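Protein translation elongation factor 1A (Methanosarcina mazei, PDB 3WND) binds cysteinyl-tRNA(Cys) in its GTP-bound form and is probably a translation elongation factor related to SelB, EF-Tu and aIF2 gamma. Local coordinates at residues I195-A200 / C208-V213; A200-G205 / V262-I267; T225-L230 / R269-S274; I236-S241 / G256-N261. All coordinates share one frame; numbering follows the deposited sequence.

Interaction 1: I195-A200 / C208-V213; sequences IFIDHA and CVVLGV
The beta hairpin of strands 194-203 and 207-216 pairs antiparallel here, and a classic beta bulge sets D198 and H199 together against L211. At the bulge L211 O accepts two backbone N-H groups, from D198 N at 2.7 Å and from H199 N at 3.2 Å; the first lies in the carbonyl plane, the second is tilted 26° out of it. L211 N returns a bond to H199 O at 2.8 Å, and F196 and V213 form a further hydrogen-bonded pair. On the face carrying I197, A200 and V210, I197 CG2 reaches V210 CB at 4.0 Å, while A200 CB meets V210 CG1 at the same distance. D198 CG stands between its backbone N and carbonyl carbon (chi1 45°), which brings OD2 to 3.5 Å from G212 CA and lets OD1 accept from H199 ND1 at 2.6 Å. That bond meets the carboxylate on its anti side, 18° out of plane, and lies in the imidazole plane. L211 CD1 packs near H199 CB. D198 OD2 also forms a salt bridge with R254, and H199 NE2 bonds S48. Bound at both nitrogens, the imidazole is fixed in rotation, and the adjacent carboxylate would probably favour its protonated form.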
loop_
_atom_site.group_PDB
_atom_site.type_symbol
_atom_site.label_atom_id
_atom_site.label_comp_id
_atom_site.label_asym_id
_atom_site.label_seq_id
_atom_site.Cartn_x
_atom_site.Cartn_y
_atom_site.Cartn_z
ATOM N N ILE A 195 0.509 -14.342 -0.995
ATOM C CA ILE A 195 0.972 -13.541 0.150
ATOM C C ILE A 195 2.093 -12.654 -0.361
ATOM O O ILE A 195 3.057 -13.127 -0.995
ATOM C CB ILE A 195 1.472 -14.474 1.304
ATOM C CG1 ILE A 195 0.306 -15.439 1.743
ATOM C CG2 ILE A 195 1.954 -13.587 2.523
ATOM C CD1 ILE A 195 0.569 -16.881 1.179
ATOM N N PHE A 196 2.006 -11.349 -0.079
ATOM C CA PHE A 196 3.115 -10.412 -0.450
ATOM C C PHE A 196 3.971 -10.194 0.784
ATOM O O PHE A 196 3.469 -10.017 1.849
ATOM C CB PHE A 196 2.537 -9.028 -0.828
ATOM C CG PHE A 196 1.943 -8.935 -2.220
ATOM C CD1 PHE A 196 1.841 -10.071 -3.054
ATOM C CD2 PHE A 196 1.482 -7.706 -2.672
ATOM C CE1 PHE A 196 1.227 -9.959 -4.323
ATOM C CE2 PHE A 196 0.888 -7.619 -3.945
ATOM C CZ PHE A 196 0.764 -8.723 -4.729
ATOM N N ILE A 197 5.264 -10.346 0.648
ATOM C CA ILE A 197 6.182 -10.210 1.710
ATOM C C ILE A 197 6.770 -8.821 1.833
ATOM O O ILE A 197 7.223 -8.277 0.849
ATOM C CB ILE A 197 7.369 -11.190 1.436
ATOM C CG1 ILE A 197 6.864 -12.690 1.538
ATOM C CG2 ILE A 197 8.510 -10.876 2.407
ATOM C CD1 ILE A 197 7.871 -13.666 0.953
ATOM N N ASP A 198 6.681 -8.206 3.027
ATOM C CA ASP A 198 7.243 -6.857 3.125
ATOM C C ASP A 198 8.554 -6.854 3.920
ATOM O O ASP A 198 9.352 -5.880 3.816
ATOM C CB ASP A 198 6.239 -5.798 3.704
ATOM C CG ASP A 198 5.497 -6.263 4.883
ATOM O OD1 ASP A 198 6.087 -6.430 5.958
ATOM O OD2 ASP A 198 4.285 -6.394 4.771
ATOM N N HIS A 199 8.788 -7.927 4.714
ATOM C CA HIS A 199 10.060 -8.007 5.483
ATOM C C HIS A 199 10.393 -9.480 5.586
ATOM O O HIS A 199 9.537 -10.352 5.624
ATOM C CB HIS A 199 9.913 -7.450 6.907
ATOM C CG HIS A 199 9.664 -6.004 6.956
ATOM N ND1 HIS A 199 8.371 -5.471 6.794
ATOM C CD2 HIS A 199 10.550 -4.896 7.123
ATOM C CE1 HIS A 199 8.446 -4.073 6.892
ATOM N NE2 HIS A 199 9.778 -3.736 7.127
ATOM N N ALA A 200 11.682 -9.778 5.686
ATOM C CA ALA A 200 12.176 -11.161 5.866
ATOM C C ALA A 200 13.391 -11.035 6.808
ATOM O O ALA A 200 14.319 -10.233 6.565
ATOM C CB ALA A 200 12.658 -11.760 4.507
ATOM N N CYS A 208 13.920 -18.960 9.104
ATOM C CA CYS A 208 13.433 -17.945 8.155
ATOM C C CYS A 208 11.985 -17.518 8.546
ATOM O O CYS A 208 11.063 -18.372 8.557
ATOM C CB CYS A 208 13.414 -18.487 6.734
ATOM S SG CYS A 208 12.838 -17.271 5.479
ATOM N N VAL A 209 11.806 -16.219 8.829
ATOM C CA VAL A 209 10.498 -15.636 9.084
ATOM C C VAL A 209 10.230 -14.514 8.039
ATOM O O VAL A 209 11.127 -13.687 7.714
ATOM C CB VAL A 209 10.394 -15.107 10.535
ATOM C CG1 VAL A 209 9.068 -14.288 10.739
ATOM C CG2 VAL A 209 10.509 -16.297 11.491
ATOM N N VAL A 210 8.999 -14.475 7.493
ATOM C CA VAL A 210 8.656 -13.358 6.610
ATOM C C VAL A 210 7.421 -12.719 7.217
ATOM O O VAL A 210 6.619 -13.390 7.855
ATOM C CB VAL A 210 8.377 -13.817 5.170
ATOM C CG1 VAL A 210 9.650 -14.382 4.525
ATOM C CG2 VAL A 210 7.159 -14.731 5.113
ATOM N N LEU A 211 7.307 -11.418 7.026
ATOM C CA LEU A 211 6.092 -10.659 7.434
ATOM C C LEU A 211 5.516 -10.177 6.118
ATOM O O LEU A 211 6.223 -9.749 5.147
ATOM C CB LEU A 211 6.439 -9.459 8.277
ATOM C CG LEU A 211 7.461 -9.715 9.407
ATOM C CD1 LEU A 211 7.693 -8.432 10.172
ATOM C CD2 LEU A 211 6.995 -10.827 10.321
ATOM N N GLY A 212 4.188 -10.147 6.122
ATOM C CA GLY A 212 3.434 -9.819 4.900
ATOM C C GLY A 212 1.945 -9.781 5.131
ATOM O O GLY A 212 1.474 -9.790 6.262
ATOM N N VAL A 213 1.220 -9.820 4.003
ATOM C CA VAL A 213 -0.239 -9.744 4.072
ATOM C C VAL A 213 -0.753 -10.686 3.021
ATOM O O VAL A 213 -0.170 -10.792 1.914
ATOM C CB VAL A 213 -0.739 -8.283 3.842
ATOM C CG1 VAL A 213 -0.299 -7.743 2.503
ATOM C CG2 VAL A 213 -2.233 -8.148 4.085
#

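Interaction 2: A200-G205 / V262-I267; sequences AFNVTG and VQAKDI
The peptide plane joining F201 to N202 carries the methyl of A264 on one face: A264 CB stands almost straight above F201 C at 3.4 Å, with F201 O and N202 N only slightly farther from it. The phenyl ring of F201 takes a different course. The F201 side chain leaves its backbone pointing away from segment 262-267, V203 CG2 lies in plane at the ring edge, and L211 of the neighbouring strand 207-216 packs on the ring. The amide of N202 approaches more distantly, its OD1 4.5 Å from A264 CB.

A second apolar touch lies beside the first. A200 CB points to I267 and is 3.7 Å from both I267 CB and I267 CG2. CG2, which shares this contact with CB, is placed opposite the backbone N of I267, while CG1 takes the position beside that nitrogen (chi1 -56°).

The methyl of A264 is presented by a short 3-10 segment, residues 264-266, in the loop between strands 254-260 and 272-274. Its turn is closed by two backbone bonds, D266 N to Q263 O at 2.9 Å and I267 N to A264 O at 3.0 Å. On the same turn K265 NZ makes a salt bridge with D266 OD1, and K265 points away from the strand.

No hydrogen bond crosses between the two segments, and I267 also packs on C208 and V210 of strand 207-216. Between the two segments the contact therefore rests on van der Waals packing, methyl on peptide face and methyl on isoleucine branch, an association that depends on close fit and sets no direction of bonding.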
loop_
_atom_site.group_PDB
_atom_site.type_symbol
_atom_site.label_atom_id
_atom_site.label_comp_id
_atom_site.label_asym_id
_atom_site.label_seq_id
_atom_site.Cartn_x
_atom_site.Cartn_y
_atom_site.Cartn_z
ATOM N N ALA A 200 11.682 -9.778 5.686
ATOM C CA ALA A 200 12.176 -11.161 5.866
ATOM C C ALA A 200 13.391 -11.035 6.808
ATOM O O ALA A 200 14.319 -10.233 6.565
ATOM C CB ALA A 200 12.658 -11.760 4.507
ATOM N N PHE A 201 13.471 -11.935 7.769
ATOM C CA PHE A 201 14.628 -12.033 8.617
ATOM C C PHE A 201 14.819 -13.370 9.245
ATOM O O PHE A 201 13.906 -14.257 9.215
ATOM C CB PHE A 201 14.602 -10.980 9.710
ATOM C CG PHE A 201 13.273 -10.819 10.331
ATOM C CD1 PHE A 201 12.865 -11.637 11.419
ATOM C CD2 PHE A 201 12.338 -9.864 9.806
ATOM C CE1 PHE A 201 11.583 -11.470 12.001
ATOM C CE2 PHE A 201 11.108 -9.700 10.383
ATOM C CZ PHE A 201 10.703 -10.513 11.477
ATOM N N ASN A 202 16.049 -13.581 9.750
ATOM C CA ASN A 202 16.323 -14.812 10.475
ATOM C C ASN A 202 15.901 -14.651 11.929
ATOM O O ASN A 202 16.188 -13.622 12.530
ATOM C CB ASN A 202 17.801 -15.221 10.372
ATOM C CG ASN A 202 17.947 -16.707 10.171
ATOM O OD1 ASN A 202 17.289 -17.275 9.307
ATOM N ND2 ASN A 202 18.782 -17.356 10.984
ATOM N N VAL A 203 15.274 -15.668 12.546
ATOM C CA VAL A 203 15.031 -15.574 14.014
ATOM C C VAL A 203 15.643 -16.777 14.705
ATOM O O VAL A 203 15.410 -17.919 14.281
ATOM C CB VAL A 203 13.530 -15.422 14.408
ATOM C CG1 VAL A 203 13.299 -15.580 15.930
ATOM C CG2 VAL A 203 13.013 -14.073 13.935
ATOM N N THR A 204 16.419 -16.527 15.762
ATOM C CA THR A 204 17.169 -17.587 16.389
ATOM C C THR A 204 16.212 -18.611 16.929
ATOM O O THR A 204 15.305 -18.272 17.706
ATOM C CB THR A 204 18.005 -17.046 17.543
ATOM O OG1 THR A 204 19.189 -16.467 17.012
ATOM C CG2 THR A 204 18.444 -18.177 18.524
ATOM N N GLY A 205 16.374 -19.850 16.472
ATOM C CA GLY A 205 15.544 -20.936 16.927
ATOM C C GLY A 205 14.280 -21.104 16.131
ATOM O O GLY A 205 13.506 -22.016 16.405
ATOM N N VAL A 262 13.912 -22.170 2.592
ATOM C CA VAL A 262 14.440 -20.900 2.016
ATOM C C VAL A 262 15.116 -20.060 3.108
ATOM O O VAL A 262 14.728 -20.101 4.297
ATOM C CB VAL A 262 13.345 -20.133 1.234
ATOM C CG1 VAL A 262 12.243 -19.635 2.200
ATOM C CG2 VAL A 262 13.913 -18.942 0.489
ATOM N N GLN A 263 16.167 -19.347 2.740
ATOM C CA GLN A 263 16.914 -18.572 3.728
ATOM C C GLN A 263 16.482 -17.078 3.616
ATOM O O GLN A 263 16.192 -16.554 2.522
ATOM C CB GLN A 263 18.424 -18.699 3.455
ATOM C CG GLN A 263 19.029 -20.093 3.720
ATOM C CD GLN A 263 20.497 -20.114 3.321
ATOM O OE1 GLN A 263 20.850 -20.599 2.239
ATOM N NE2 GLN A 263 21.315 -19.499 4.108
ATOM N N ALA A 264 16.342 -16.415 4.761
ATOM C CA ALA A 264 15.891 -14.992 4.771
ATOM C C ALA A 264 16.841 -14.151 3.890
ATOM O O ALA A 264 16.434 -13.267 3.181
ATOM C CB ALA A 264 15.844 -14.448 6.164
ATOM N N LYS A 265 18.135 -14.499 3.878
ATOM C CA LYS A 265 19.070 -13.679 3.062
ATOM C C LYS A 265 18.706 -13.710 1.525
ATOM O O LYS A 265 19.149 -12.886 0.721
ATOM C CB LYS A 265 20.539 -14.198 3.222
ATOM C CG LYS A 265 20.771 -15.574 2.579
ATOM C CD LYS A 265 22.240 -16.002 2.583
ATOM C CE LYS A 265 22.328 -17.325 1.851
ATOM N NZ LYS A 265 22.521 -17.146 0.390
ATOM N N ASP A 266 17.943 -14.682 1.085
ATOM C CA ASP A 266 17.566 -14.778 -0.338
ATOM C C ASP A 266 16.161 -14.214 -0.628
ATOM O O ASP A 266 15.663 -14.311 -1.774
ATOM C CB ASP A 266 17.591 -16.224 -0.750
ATOM C CG ASP A 266 18.974 -16.792 -0.675
ATOM O OD1 ASP A 266 19.965 -16.057 -1.051
ATOM O OD2 ASP A 266 19.074 -17.971 -0.237
ATOM N N ILE A 267 15.541 -13.599 0.380
ATOM C CA ILE A 267 14.196 -13.011 0.215
ATOM C C ILE A 267 14.310 -11.503 0.321
ATOM O O ILE A 267 14.917 -11.012 1.286
ATOM C CB ILE A 267 13.210 -13.568 1.293
ATOM C CG1 ILE A 267 13.217 -15.126 1.169
ATOM C CG2 ILE A 267 11.850 -12.945 1.107
ATOM C CD1 ILE A 267 12.156 -15.787 2.098
#

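Interaction 3: T225-L230 / R269-S274; sequences TKIFPL and RGFIIS
F228 and I272 form a hydrogen-bonded pair where strands 225-228 and 272-274 run antiparallel in the beta barrel that follows the nucleotide-binding domain. F228 N gives to I272 O and I272 N to F228 O, each at 2.8 Å; the first bond lies in the carbonyl plane and the second is tilted 17° from it. Next along, I227 and I273 make a non-hydrogen-bonded pair, and S274 N reaches K226 O at 3.1 Å. The return bond from K226 N to S274 O is weak.

Beyond the strand, F271 receives P229 over one face of its ring. P229 CD stands 3.6 Å from the ring centroid and only 13° off the normal, a CH-pi contact; the peptide bond before P229 is cis, which probably helps to turn the proline ring over F271. I227 CG1 comes to the edge of the same ring, and L230 CG approaches it obliquely at 3.8 Å from F271 CE2.

At the other end the side chains of T225 and I273 cross at about a right angle, with T225 CG2 3.5 Å from I273 CG2. T225 OG1, placed opposite the backbone N (chi1 -176°), is turned to the D275 carboxylate, with which it bonds. S274 OG likewise bonds E277, and K226 NZ pairs with D231. Further out, I227 and I273 both pack on I234 of strand 232-241, while A345 of the last domain touches F228 and I272. F228 turns a ring edge to the strand, and in that plane S274 O lies 3.3 Å from F228 CE1.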
loop_
_atom_site.group_PDB
_atom_site.type_symbol
_atom_site.label_atom_id
_atom_site.label_comp_id
_atom_site.label_asym_id
_atom_site.label_seq_id
_atom_site.Cartn_x
_atom_site.Cartn_y
_atom_site.Cartn_z
ATOM N N THR A 225 4.032 -24.798 -1.088
ATOM C CA THR A 225 3.706 -23.813 -2.123
ATOM C C THR A 225 5.008 -23.337 -2.617
ATOM O O THR A 225 6.007 -24.110 -2.510
ATOM C CB THR A 225 2.749 -22.741 -1.548
ATOM O OG1 THR A 225 2.352 -21.827 -2.560
ATOM C CG2 THR A 225 3.325 -22.028 -0.311
ATOM N N LYS A 226 5.063 -22.143 -3.222
ATOM C CA LYS A 226 6.335 -21.639 -3.820
ATOM C C LYS A 226 6.604 -20.186 -3.441
ATOM O O LYS A 226 5.702 -19.517 -2.930
ATOM C CB LYS A 226 6.335 -21.714 -5.325
ATOM C CG LYS A 226 6.349 -23.176 -5.890
ATOM C CD LYS A 226 6.541 -23.126 -7.438
ATOM C CE LYS A 226 6.700 -24.521 -8.059
ATOM N NZ LYS A 226 7.264 -24.341 -9.433
ATOM N N ILE A 227 7.843 -19.736 -3.660
ATOM C CA ILE A 227 8.138 -18.335 -3.493
ATOM C C ILE A 227 8.711 -17.833 -4.804
ATOM O O ILE A 227 9.621 -18.530 -5.370
ATOM C CB ILE A 227 9.031 -18.078 -2.262
ATOM C CG1 ILE A 227 9.184 -16.547 -1.960
ATOM C CG2 ILE A 227 10.376 -18.828 -2.366
ATOM C CD1 ILE A 227 9.729 -16.345 -0.553
ATOM N N PHE A 228 8.295 -16.635 -5.185
ATOM C CA PHE A 228 8.713 -15.997 -6.449
ATOM C C PHE A 228 9.249 -14.621 -6.122
ATOM O O PHE A 228 8.778 -14.015 -5.160
ATOM C CB PHE A 228 7.479 -15.833 -7.375
ATOM C CG PHE A 228 6.958 -17.132 -7.848
ATOM C CD1 PHE A 228 5.961 -17.752 -7.169
ATOM C CD2 PHE A 228 7.481 -17.708 -9.001
ATOM C CE1 PHE A 228 5.481 -19.007 -7.554
ATOM C CE2 PHE A 228 7.048 -18.940 -9.411
ATOM C CZ PHE A 228 6.020 -19.583 -8.698
ATOM N N PRO A 229 10.190 -14.110 -6.943
ATOM C CA PRO A 229 10.596 -14.632 -8.251
ATOM C C PRO A 229 11.679 -15.758 -8.194
ATOM O O PRO A 229 12.061 -16.279 -9.246
ATOM C CB PRO A 229 11.216 -13.391 -8.941
ATOM C CG PRO A 229 11.795 -12.624 -7.746
ATOM C CD PRO A 229 10.766 -12.795 -6.660
ATOM N N LEU A 230 12.055 -16.221 -6.990
ATOM C CA LEU A 230 13.020 -17.398 -6.872
ATOM C C LEU A 230 12.524 -18.640 -7.600
ATOM O O LEU A 230 13.297 -19.357 -8.236
ATOM C CB LEU A 230 13.160 -17.738 -5.411
ATOM C CG LEU A 230 14.226 -16.970 -4.693
ATOM C CD1 LEU A 230 14.327 -17.632 -3.313
ATOM C CD2 LEU A 230 15.510 -17.093 -5.481
ATOM N N ARG A 269 11.739 -7.718 0.242
ATOM C CA ARG A 269 10.427 -7.147 0.093
ATOM C C ARG A 269 9.954 -7.215 -1.392
ATOM O O ARG A 269 10.709 -6.864 -2.301
ATOM C CB ARG A 269 10.426 -5.671 0.532
ATOM C CG ARG A 269 9.082 -4.963 0.265
ATOM C CD ARG A 269 9.114 -3.500 0.656
ATOM N NE ARG A 269 9.369 -3.467 2.079
ATOM C CZ ARG A 269 9.607 -2.323 2.726
ATOM N NH1 ARG A 269 9.439 -1.152 2.092
ATOM N NH2 ARG A 269 9.878 -2.368 4.005
ATOM N N GLY A 270 8.733 -7.672 -1.648
ATOM C CA GLY A 270 8.332 -7.747 -3.033
ATOM C C GLY A 270 8.168 -9.195 -3.516
ATOM O O GLY A 270 7.493 -9.445 -4.523
ATOM N N PHE A 271 8.782 -10.122 -2.802
ATOM C CA PHE A 271 8.620 -11.527 -3.144
ATOM C C PHE A 271 7.215 -11.942 -2.815
ATOM O O PHE A 271 6.543 -11.324 -1.942
ATOM C CB PHE A 271 9.650 -12.361 -2.303
ATOM C CG PHE A 271 11.046 -12.389 -2.933
ATOM C CD1 PHE A 271 11.573 -11.268 -3.583
ATOM C CD2 PHE A 271 11.823 -13.542 -2.841
ATOM C CE1 PHE A 271 12.890 -11.317 -4.141
ATOM C CE2 PHE A 271 13.103 -13.566 -3.394
ATOM C CZ PHE A 271 13.642 -12.509 -4.041
ATOM N N ILE A 272 6.743 -12.982 -3.456
ATOM C CA ILE A 272 5.370 -13.429 -3.319
ATOM C C ILE A 272 5.366 -14.927 -3.020
ATOM O O ILE A 272 6.109 -15.722 -3.658
ATOM C CB ILE A 272 4.613 -13.251 -4.683
ATOM C CG1 ILE A 272 4.547 -11.723 -5.038
ATOM C CG2 ILE A 272 3.175 -13.771 -4.547
ATOM C CD1 ILE A 272 4.036 -11.486 -6.472
ATOM N N ILE A 273 4.525 -15.314 -2.077
ATOM C CA ILE A 273 4.325 -16.704 -1.847
ATOM C C ILE A 273 3.001 -17.054 -2.544
ATOM O O ILE A 273 1.900 -16.462 -2.240
ATOM C CB ILE A 273 4.179 -17.061 -0.321
ATOM C CG1 ILE A 273 5.559 -16.775 0.373
ATOM C CG2 ILE A 273 3.703 -18.512 -0.143
ATOM C CD1 ILE A 273 5.483 -16.721 1.888
ATOM N N SER A 274 3.046 -18.042 -3.428
ATOM C CA SER A 274 1.907 -18.478 -4.173
ATOM C C SER A 274 2.319 -19.678 -4.956
ATOM O O SER A 274 3.532 -19.975 -5.094
ATOM C CB SER A 274 1.279 -17.412 -5.080
ATOM O OG SER A 274 1.895 -17.361 -6.280
#

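Interaction 4: I236-S241 / G256-N261; sequences IRSIQS and GMRLKN
R237 and S238 both face R258, a classic beta bulge in the antiparallel pairing of strands 232-241 and 254-260. In the backbone, R237 N gives to R258 O and R258 N to S238 O at the bulge, while Q240 and G256 form a hydrogen-bonded pair with Q240 N 2.7 Å from G256 O.

Apolar contacts gather on the face of I236, I239, M257 and L259. M257, extended beyond CG, brings CE to 3.9 Å from I239 CD1, the two side chains lying side by side and pointing the same way, and its SD is 4.0 Å from I236 CD1. V210 and S219 also touch M257 here.

Polar contacts centre on R258, on the other face with S238, and on R237, directed toward the partner strand. K260 CA and L259 O lie over one face of the R237 guanidinium and R258 NE over the opposite face, K260 CA and R258 NE both displaced toward the rim. The two guanidinium planes are 35° apart, with R237 NE 4.1 Å from R258 NE. Like charges so close probably repel somewhat. The R237 chain bends at chi3 (-70°) and lays its CD against K260 CB at 3.7 Å, while K260 NZ itself pairs with E235. R258 NH1 makes a weak, strongly bent bond to S238 OG at 2.8 Å, and R237 CB sits 4.2 Å above the centre of the R258 guanidinium plane.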
loop_
_atom_site.group_PDB
_atom_site.type_symbol
_atom_site.label_atom_id
_atom_site.label_comp_id
_atom_site.label_asym_id
_atom_site.label_seq_id
_atom_site.Cartn_x
_atom_site.Cartn_y
_atom_site.Cartn_z
ATOM N N ILE A 236 5.073 -23.769 4.502
ATOM C CA ILE A 236 4.748 -22.891 5.613
ATOM C C ILE A 236 4.748 -23.674 6.917
ATOM O O ILE A 236 3.864 -24.532 7.144
ATOM C CB ILE A 236 3.397 -22.270 5.365
ATOM C CG1 ILE A 236 3.491 -21.420 4.051
ATOM C CG2 ILE A 236 3.005 -21.400 6.600
ATOM C CD1 ILE A 236 2.193 -20.674 3.728
ATOM N N ARG A 237 5.763 -23.444 7.760
ATOM C CA ARG A 237 5.860 -24.165 9.026
ATOM C C ARG A 237 4.940 -23.636 10.138
ATOM O O ARG A 237 4.552 -24.406 11.038
ATOM C CB ARG A 237 7.296 -24.107 9.552
ATOM C CG ARG A 237 8.345 -24.850 8.779
ATOM C CD ARG A 237 9.738 -24.823 9.393
ATOM N NE ARG A 237 10.331 -23.500 9.312
ATOM C CZ ARG A 237 11.611 -23.229 9.568
ATOM N NH1 ARG A 237 12.384 -24.171 9.926
ATOM N NH2 ARG A 237 12.035 -21.959 9.469
ATOM N N SER A 238 4.627 -22.310 10.153
ATOM C CA SER A 238 3.609 -21.794 11.111
ATOM C C SER A 238 3.234 -20.430 10.578
ATOM O O SER A 238 3.946 -19.847 9.765
ATOM C CB SER A 238 4.165 -21.640 12.550
ATOM O OG SER A 238 5.309 -20.794 12.487
ATOM N N ILE A 239 2.055 -19.983 10.955
ATOM C CA ILE A 239 1.604 -18.625 10.616
ATOM C C ILE A 239 1.288 -17.986 11.961
ATOM O O ILE A 239 0.501 -18.563 12.764
ATOM C CB ILE A 239 0.312 -18.723 9.752
ATOM C CG1 ILE A 239 0.561 -19.641 8.503
ATOM C CG2 ILE A 239 -0.150 -17.314 9.356
ATOM C CD1 ILE A 239 -0.637 -19.774 7.567
ATOM N N GLN A 240 1.708 -16.733 12.120
ATOM C CA GLN A 240 1.380 -15.988 13.355
ATOM C C GLN A 240 0.576 -14.726 12.945
ATOM O O GLN A 240 0.896 -14.105 11.917
ATOM C CB GLN A 240 2.704 -15.536 14.072
ATOM C CG GLN A 240 3.438 -16.669 14.708
ATOM C CD GLN A 240 4.254 -17.606 13.776
ATOM O OE1 GLN A 240 4.097 -18.806 13.916
ATOM N NE2 GLN A 240 5.156 -17.086 12.876
ATOM N N SER A 241 -0.441 -14.363 13.724
ATOM C CA SER A 241 -1.076 -13.051 13.551
ATOM C C SER A 241 -1.135 -12.381 14.897
ATOM O O SER A 241 -1.658 -13.005 15.845
ATOM C CB SER A 241 -2.445 -13.081 12.797
ATOM O OG SER A 241 -2.649 -11.828 12.039
ATOM N N GLY A 256 2.897 -13.207 10.041
ATOM C CA GLY A 256 4.314 -13.562 10.107
ATOM C C GLY A 256 4.349 -15.059 9.807
ATOM O O GLY A 256 3.479 -15.817 10.288
ATOM N N MET A 257 5.256 -15.489 8.954
ATOM C CA MET A 257 5.305 -16.921 8.624
ATOM C C MET A 257 6.707 -17.477 8.745
ATOM O O MET A 257 7.720 -16.900 8.204
ATOM C CB MET A 257 4.827 -17.197 7.178
ATOM C CG MET A 257 3.371 -16.714 6.947
ATOM S SD MET A 257 2.959 -17.002 5.195
ATOM C CE MET A 257 1.158 -17.066 5.368
ATOM N N ARG A 258 6.770 -18.654 9.381
ATOM C CA ARG A 258 8.045 -19.408 9.438
ATOM C C ARG A 258 8.060 -20.253 8.206
ATOM O O ARG A 258 7.108 -21.049 7.952
ATOM C CB ARG A 258 8.071 -20.266 10.705
ATOM C CG ARG A 258 9.418 -20.280 11.359
ATOM C CD ARG A 258 9.277 -20.681 12.826
ATOM N NE ARG A 258 9.299 -22.128 13.048
ATOM C CZ ARG A 258 8.293 -22.855 13.572
ATOM N NH1 ARG A 258 7.091 -22.313 13.950
ATOM N NH2 ARG A 258 8.477 -24.159 13.711
ATOM N N LEU A 259 9.110 -20.116 7.405
ATOM C CA LEU A 259 9.187 -20.872 6.130
ATOM C C LEU A 259 10.334 -21.911 6.232
ATOM O O LEU A 259 11.433 -21.623 6.745
ATOM C CB LEU A 259 9.580 -19.910 4.972
ATOM C CG LEU A 259 8.628 -18.700 4.780
ATOM C CD1 LEU A 259 9.148 -17.981 3.535
ATOM C CD2 LEU A 259 7.166 -19.139 4.746
ATOM N N LYS A 260 10.062 -23.093 5.693
ATOM C CA LYS A 260 11.077 -24.153 5.421
ATOM C C LYS A 260 11.532 -24.141 3.940
ATOM O O LYS A 260 10.712 -23.909 2.971
ATOM C CB LYS A 260 10.544 -25.579 5.819
ATOM C CG LYS A 260 11.664 -26.671 5.881
ATOM C CD LYS A 260 11.173 -28.120 6.054
ATOM C CE LYS A 260 10.252 -28.303 7.248
ATOM N NZ LYS A 260 9.682 -29.688 7.251
ATOM N N ASN A 261 12.837 -24.357 3.758
ATOM C CA ASN A 261 13.481 -24.536 2.460
ATOM C C ASN A 261 13.928 -23.250 1.816
ATOM O O ASN A 261 14.259 -23.200 0.602
ATOM C CB ASN A 261 12.661 -25.421 1.485
ATOM C CG ASN A 261 13.528 -26.071 0.436
ATOM O OD1 ASN A 261 14.600 -26.626 0.729
ATOM N ND2 ASN A 261 13.042 -26.053 -0.802
#

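How the interactions relate
All four contacts belong to one antiparallel barrel, away from the GDP-binding residues such as S32 and T156, which carry no nucleotide here. Interactions 1 and 4 share a seam, their centres 9 Å apart, where V210 O meets M257 N at 2.7 Å. Interaction 1 likewise joins interaction 3, whose centre is 10 Å away, through I195 N and I273 O at 2.8 Å, and D198 O receives R269 NE at 3.0 Å. Interaction 2 continues interaction 1 along strand 194-203, sharing A200. The apolar ends converge inside: I227 CD1 of interaction 3 lies 3.6 Å from I197 CD1 and also from I267 CD1, and I273 CD1 touches M257 SD of interaction 4.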